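Local coordinates for protein kojibiose phosphorylase (Gut metagenome, PDB 6W0P) that belongs to glycoside hydrolase family 65, whose members join an N-terminal beta-rich domain to a helical central catalytic domain and a small C-terminal domain, at residues N19-D24 and V108-F113; E48-K53 and E102-K107. All coordinates share one frame; numbering follows the deposited sequence.

Interaction 1 (N19-D24 and V108-F113); sequences NNFHPD and VKFEDF
The backbones of N20 and F113 come together with their CA atoms 4.7 Å apart, where the chain leaving strand 15-19 parts from its antiparallel neighbour, strand 109-118. N20 N donates to F113 O over 2.9 Å, standing above the carbonyl plane. The N20 side chain, whose CB points away from the other segment, still takes part through a water: its OD1 receives a hydrogen from water 1 at 2.5 Å, so short that the exact length is doubtful, and that water in turn accepts from F113 N at 2.9 Å. Asparagine suits this exposed loop position because its side-chain oxygen can accept from the bridging water.

Past this polar edge the contact becomes aromatic. F21 lays its CB methylene over the centre of the F113 ring, 3.6 Å from the centroid and only 5° off the ring normal, a CH-pi contact made nearly straight down onto the face. CG of F21, anti to the backbone N (chi1 -178°), stands 4.2 Å from F113 CZ, and the ring lies oblique to F113, centroids 5.2 Å apart and planes at 42°. F21 CD1 also meets F113 CZ. On the F110 side the same CB lies at the ring edge, 4.0 Å from CE2, close to the ring plane. F46 touches both F21 and F113 from a neighbouring loop, and F128 of strand 123-132 packs on F113.

Phenylalanine suits these places because F113 offers a face and F110 an edge to the F21 methylene, while the F21 ring adds the oblique contact with F113. The chemistry implies a contact divided in two: a direct backbone bond and a water bridge from the N20 side chain tie the loop to the strand, while dispersion and CH-pi contacts hold the loop against strand 109-118.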
loop_
_atom_site.group_PDB
_atom_site.type_symbol
_atom_site.label_atom_id
_atom_site.label_comp_id
_atom_site.label_asym_id
_atom_site.label_seq_id
_atom_site.Cartn_x
_atom_site.Cartn_y
_atom_site.Cartn_z
ATOM N N ASN A 19 1.030 -41.494 17.486
ATOM C CA ASN A 19 0.306 -42.767 17.753
ATOM C C ASN A 19 -1.093 -42.619 17.149
ATOM O O ASN A 19 -1.856 -41.786 17.659
ATOM C CB ASN A 19 0.194 -43.065 19.255
ATOM C CG ASN A 19 1.361 -43.832 19.844
ATOM O OD1 ASN A 19 2.329 -44.143 19.149
ATOM N ND2 ASN A 19 1.288 -44.136 21.133
ATOM N N ASN A 20 -1.398 -43.379 16.096
ATOM C CA ASN A 20 -2.636 -43.211 15.286
ATOM C C ASN A 20 -2.493 -41.969 14.397
ATOM O O ASN A 20 -1.771 -41.026 14.788
ATOM C CB ASN A 20 -3.906 -43.109 16.143
ATOM C CG ASN A 20 -4.082 -44.294 17.069
ATOM O OD1 ASN A 20 -3.883 -45.448 16.673
ATOM N ND2 ASN A 20 -4.470 -44.014 18.305
ATOM N N PHE A 21 -3.154 -41.995 13.237
ATOM C CA PHE A 21 -3.229 -40.855 12.299
ATOM C C PHE A 21 -4.259 -39.881 12.837
ATOM O O PHE A 21 -5.345 -40.364 13.125
ATOM C CB PHE A 21 -3.635 -41.300 10.898
ATOM C CG PHE A 21 -3.683 -40.181 9.886
ATOM C CD1 PHE A 21 -2.671 -39.225 9.828
ATOM C CD2 PHE A 21 -4.729 -40.086 8.975
ATOM C CE1 PHE A 21 -2.718 -38.200 8.895
ATOM C CE2 PHE A 21 -4.766 -39.063 8.033
ATOM C CZ PHE A 21 -3.754 -38.133 7.989
ATOM N N HIS A 22 -3.910 -38.601 12.984
ATOM C CA HIS A 22 -4.862 -37.498 13.286
ATOM C C HIS A 22 -5.108 -36.691 12.016
ATOM O O HIS A 22 -4.255 -35.900 11.606
ATOM C CB HIS A 22 -4.335 -36.607 14.416
ATOM C CG HIS A 22 -3.941 -37.362 15.630
ATOM N ND1 HIS A 22 -2.861 -38.231 15.637
ATOM C CD2 HIS A 22 -4.485 -37.401 16.863
ATOM C CE1 HIS A 22 -2.754 -38.769 16.830
ATOM N NE2 HIS A 22 -3.739 -38.271 17.600
ATOM N N PRO A 23 -6.248 -36.906 11.326
ATOM C CA PRO A 23 -6.502 -36.250 10.047
ATOM C C PRO A 23 -6.418 -34.725 10.132
ATOM O O PRO A 23 -5.891 -34.143 9.215
ATOM C CB PRO A 23 -7.923 -36.712 9.680
ATOM C CG PRO A 23 -8.063 -38.051 10.374
ATOM C CD PRO A 23 -7.301 -37.881 11.670
ATOM N N ASP A 24 -6.910 -34.148 11.232
ATOM C CA ASP A 24 -7.026 -32.684 11.466
ATOM C C ASP A 24 -5.631 -32.060 11.674
ATOM O O ASP A 24 -5.545 -30.817 11.592
ATOM C CB ASP A 24 -7.965 -32.392 12.646
ATOM C CG ASP A 24 -7.669 -33.211 13.890
ATOM O OD1 ASP A 24 -7.396 -34.420 13.731
ATOM O OD2 ASP A 24 -7.715 -32.646 15.013
ATOM N N VAL A 108 -9.211 -45.426 2.477
ATOM C CA VAL A 108 -9.165 -46.899 2.737
ATOM C C VAL A 108 -9.329 -47.176 4.237
ATOM O O VAL A 108 -9.330 -46.231 5.025
ATOM C CB VAL A 108 -7.882 -47.530 2.158
ATOM C CG1 VAL A 108 -7.763 -47.272 0.655
ATOM C CG2 VAL A 108 -6.630 -47.065 2.898
ATOM N N LYS A 109 -9.511 -48.449 4.600
ATOM C CA LYS A 109 -9.522 -48.913 6.011
ATOM C C LYS A 109 -8.083 -49.296 6.382
ATOM O O LYS A 109 -7.408 -49.995 5.585
ATOM C CB LYS A 109 -10.504 -50.074 6.223
ATOM C CG LYS A 109 -11.932 -49.639 6.524
ATOM C CD LYS A 109 -12.983 -50.457 5.808
ATOM C CE LYS A 109 -14.328 -49.759 5.754
ATOM N NZ LYS A 109 -15.384 -50.671 5.249
ATOM N N PHE A 110 -7.613 -48.808 7.525
ATOM C CA PHE A 110 -6.231 -49.053 8.015
ATOM C C PHE A 110 -6.278 -49.077 9.537
ATOM O O PHE A 110 -7.250 -48.581 10.090
ATOM C CB PHE A 110 -5.262 -48.021 7.434
ATOM C CG PHE A 110 -5.517 -46.614 7.890
ATOM C CD1 PHE A 110 -6.458 -45.820 7.258
ATOM C CD2 PHE A 110 -4.802 -46.077 8.952
ATOM C CE1 PHE A 110 -6.687 -44.520 7.687
ATOM C CE2 PHE A 110 -5.031 -44.781 9.382
ATOM C CZ PHE A 110 -5.961 -43.999 8.737
ATOM N N GLU A 111 -5.279 -49.678 10.180
ATOM C CA GLU A 111 -5.185 -49.724 11.669
ATOM C C GLU A 111 -3.696 -49.674 12.055
ATOM O O GLU A 111 -2.858 -49.787 11.147
ATOM C CB GLU A 111 -5.944 -50.950 12.198
ATOM C CG GLU A 111 -5.255 -52.254 11.843
ATOM C CD GLU A 111 -5.997 -53.553 12.131
ATOM O OE1 GLU A 111 -7.221 -53.513 12.420
ATOM O OE2 GLU A 111 -5.338 -54.601 12.059
ATOM N N ASP A 112 -3.392 -49.497 13.340
ATOM C CA ASP A 112 -2.015 -49.536 13.910
ATOM C C ASP A 112 -1.080 -48.637 13.092
ATOM O O ASP A 112 -0.056 -49.136 12.609
ATOM C CB ASP A 112 -1.486 -50.969 13.967
ATOM C CG ASP A 112 -2.310 -51.871 14.862
ATOM O OD1 ASP A 112 -3.009 -51.326 15.744
ATOM O OD2 ASP A 112 -2.266 -53.109 14.655
ATOM N N PHE A 113 -1.484 -47.382 12.886
ATOM C CA PHE A 113 -0.692 -46.297 12.256
ATOM C C PHE A 113 0.264 -45.751 13.316
ATOM O O PHE A 113 -0.158 -45.484 14.452
ATOM C CB PHE A 113 -1.619 -45.188 11.753
ATOM C CG PHE A 113 -0.961 -43.992 11.115
ATOM C CD1 PHE A 113 -0.427 -42.982 11.887
ATOM C CD2 PHE A 113 -0.971 -43.832 9.744
ATOM C CE1 PHE A 113 0.163 -41.876 11.302
ATOM C CE2 PHE A 113 -0.374 -42.728 9.155
ATOM C CZ PHE A 113 0.186 -41.749 9.937
HETATM O O HOH W 1 -3.798 -46.414 14.397
#

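Interaction 2 (E48-K53 and E102-K107); sequences ETYSGK and ELDLNK
An Asx turn at D104 forms the centre of this contact between two irregular loops of the N-terminal domain, with S51 as its partner from the other segment. D104 OD1 accepts from N106 N within its own loop at 3.2 Å and from S51 N across the contact at 3.3 Å, the two donors arriving from opposite faces of the carboxylate plane. The other oxygen, OD2, uses its syn lone pair for S51 OG, 2.7 Å away. CG of D104 is anti to the backbone N (chi1 177°), which sets it 3.6 Å from S51 OG. The serine hydroxyl, a small group able to give and take, donates to OD2 and receives N106 ND2 at 3.1 Å, nearly in the amide plane.

At the other end, T49 OG1 donates to E102 OE2 over 2.7 Å, from above the carboxylate plane; R95 makes a salt bridge to the same oxygen. Y50 crosses D104 and N106 at about a right angle, with CE1 3.8 Å from N106 CB. G52 N lies 3.4 Å above one face of the ring, offset toward the rim, and a side chain on G52 would run into that ring, so glycine suits the bend. E48, whose OE1 forms a salt bridge with R126, sets CG beside L103 and OE2 near L105 CG.

Water 2 gives hydrogens to E48 OE2 and T49 O and accepts from L105 N; water 3 accepts from T49 N and donates to L103 O and E102 OE2. Both bridge the two backbones, whereas water 4 joins the side chains through Y50 OH and N106 OD1. Three donors thus grip the buried aspartate, fixing the turn and the serine loop together, and would be expected to favour its charged form.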
loop_
_atom_site.group_PDB
_atom_site.type_symbol
_atom_site.label_atom_id
_atom_site.label_comp_id
_atom_site.label_asym_id
_atom_site.label_seq_id
_atom_site.Cartn_x
_atom_site.Cartn_y
_atom_site.Cartn_z
ATOM N N GLU A 48 2.486 -42.238 -0.734
ATOM C CA GLU A 48 1.362 -42.746 -1.562
ATOM C C GLU A 48 0.389 -41.600 -1.825
ATOM O O GLU A 48 0.504 -40.576 -1.144
ATOM C CB GLU A 48 0.650 -43.919 -0.877
ATOM C CG GLU A 48 -0.173 -43.537 0.353
ATOM C CD GLU A 48 0.593 -43.328 1.655
ATOM O OE1 GLU A 48 1.827 -43.417 1.626
ATOM O OE2 GLU A 48 -0.044 -43.065 2.690
ATOM N N THR A 49 -0.543 -41.789 -2.760
ATOM C CA THR A 49 -1.693 -40.866 -2.992
ATOM C C THR A 49 -2.384 -40.540 -1.655
ATOM O O THR A 49 -2.679 -41.455 -0.881
ATOM C CB THR A 49 -2.661 -41.474 -4.015
ATOM O OG1 THR A 49 -1.953 -41.546 -5.252
ATOM C CG2 THR A 49 -3.940 -40.684 -4.184
ATOM N N TYR A 50 -2.616 -39.261 -1.373
ATOM C CA TYR A 50 -3.459 -38.822 -0.232
ATOM C C TYR A 50 -4.381 -37.715 -0.728
ATOM O O TYR A 50 -3.883 -36.706 -1.274
ATOM C CB TYR A 50 -2.632 -38.376 0.978
ATOM C CG TYR A 50 -3.441 -37.955 2.187
ATOM C CD1 TYR A 50 -4.044 -38.884 3.020
ATOM C CD2 TYR A 50 -3.589 -36.619 2.519
ATOM C CE1 TYR A 50 -4.758 -38.501 4.146
ATOM C CE2 TYR A 50 -4.306 -36.219 3.634
ATOM C CZ TYR A 50 -4.893 -37.159 4.454
ATOM O OH TYR A 50 -5.594 -36.748 5.560
ATOM N N SER A 51 -5.683 -37.938 -0.574
ATOM C CA SER A 51 -6.756 -37.096 -1.161
ATOM C C SER A 51 -7.371 -36.224 -0.054
ATOM O O SER A 51 -8.385 -35.572 -0.315
ATOM C CB SER A 51 -7.778 -37.956 -1.862
ATOM O OG SER A 51 -8.494 -38.740 -0.921
ATOM N N GLY A 52 -6.780 -36.225 1.147
ATOM C CA GLY A 52 -7.115 -35.270 2.220
ATOM C C GLY A 52 -6.361 -33.975 1.995
ATOM O O GLY A 52 -5.632 -33.905 0.988
ATOM N N LYS A 53 -6.507 -32.992 2.884
ATOM C CA LYS A 53 -5.747 -31.719 2.806
ATOM C C LYS A 53 -4.264 -32.039 3.071
ATOM O O LYS A 53 -3.933 -32.701 4.056
ATOM C CB LYS A 53 -6.360 -30.632 3.712
ATOM C CG LYS A 53 -5.810 -30.531 5.125
ATOM C CD LYS A 53 -6.803 -30.003 6.176
ATOM C CE LYS A 53 -6.485 -30.481 7.584
ATOM N NZ LYS A 53 -6.533 -31.963 7.670
ATOM N N GLU A 102 -6.716 -48.535 -4.681
ATOM C CA GLU A 102 -5.475 -47.730 -4.513
ATOM C C GLU A 102 -5.309 -47.380 -3.029
ATOM O O GLU A 102 -6.289 -46.936 -2.408
ATOM C CB GLU A 102 -5.441 -46.448 -5.349
ATOM C CG GLU A 102 -4.048 -45.823 -5.332
ATOM C CD GLU A 102 -3.831 -44.541 -6.121
ATOM O OE1 GLU A 102 -4.768 -44.122 -6.852
ATOM O OE2 GLU A 102 -2.711 -43.978 -6.028
ATOM N N LEU A 103 -4.108 -47.554 -2.494
ATOM C CA LEU A 103 -3.776 -47.086 -1.120
ATOM C C LEU A 103 -3.909 -45.553 -1.057
ATOM O O LEU A 103 -3.204 -44.839 -1.805
ATOM C CB LEU A 103 -2.371 -47.551 -0.732
ATOM C CG LEU A 103 -1.917 -47.183 0.680
ATOM C CD1 LEU A 103 -2.807 -47.804 1.743
ATOM C CD2 LEU A 103 -0.485 -47.619 0.899
ATOM N N ASP A 104 -4.812 -45.085 -0.200
ATOM C CA ASP A 104 -5.040 -43.655 0.124
ATOM C C ASP A 104 -5.688 -43.606 1.508
ATOM O O ASP A 104 -6.846 -44.093 1.619
ATOM C CB ASP A 104 -5.937 -42.995 -0.930
ATOM C CG ASP A 104 -6.277 -41.546 -0.608
ATOM O OD1 ASP A 104 -5.743 -41.042 0.397
ATOM O OD2 ASP A 104 -7.067 -40.938 -1.367
ATOM N N LEU A 105 -4.987 -43.092 2.523
ATOM C CA LEU A 105 -5.433 -43.227 3.942
ATOM C C LEU A 105 -6.640 -42.322 4.217
ATOM O O LEU A 105 -7.262 -42.519 5.241
ATOM C CB LEU A 105 -4.280 -42.921 4.897
ATOM C CG LEU A 105 -3.125 -43.925 4.894
ATOM C CD1 LEU A 105 -2.158 -43.621 6.035
ATOM C CD2 LEU A 105 -3.622 -45.354 4.981
ATOM N N ASN A 106 -6.968 -41.381 3.330
ATOM C CA ASN A 106 -8.207 -40.555 3.416
ATOM C C ASN A 106 -9.436 -41.384 2.992
ATOM O O ASN A 106 -10.537 -40.982 3.357
ATOM C CB ASN A 106 -8.093 -39.277 2.578
ATOM C CG ASN A 106 -9.230 -38.295 2.801
ATOM O OD1 ASN A 106 -9.456 -37.845 3.921
ATOM N ND2 ASN A 106 -9.952 -37.963 1.737
ATOM N N LYS A 107 -9.259 -42.505 2.285
ATOM C CA LYS A 107 -10.372 -43.354 1.770
ATOM C C LYS A 107 -10.355 -44.759 2.386
ATOM O O LYS A 107 -11.411 -45.218 2.782
ATOM C CB LYS A 107 -10.320 -43.415 0.238
ATOM C CG LYS A 107 -10.742 -42.123 -0.451
ATOM C CD LYS A 107 -10.692 -42.178 -1.969
ATOM C CE LYS A 107 -10.918 -40.812 -2.594
ATOM N NZ LYS A 107 -10.960 -40.872 -4.078
HETATM O O HOH W 2 -2.534 -41.989 2.101
HETATM O O HOH W 3 -1.135 -44.857 -3.655
HETATM O O HOH W 4 -7.811 -38.288 5.954
#

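How the interactions relate
Interactions 1 and 2 lie in the N-terminal domain with centres 11 Å apart, on the same side of the chain's centre. Along the chain the order is 19-24, 48-53, 102-107 and 108-113, so the partners of interaction 2 both fall between those of interaction 1. Segments 102-107 and 108-113 are continuous, running from the end of the five-stranded sheet into strand 109-118 of the ten-stranded one. The contacts touch: K53 NZ bonds P23 O at 2.7 Å, and L105 packs on F110 and F113. Thus 48-53 is held to the connection between the sheets and 19-24 to the strand that follows it, making one continuous patch of packing.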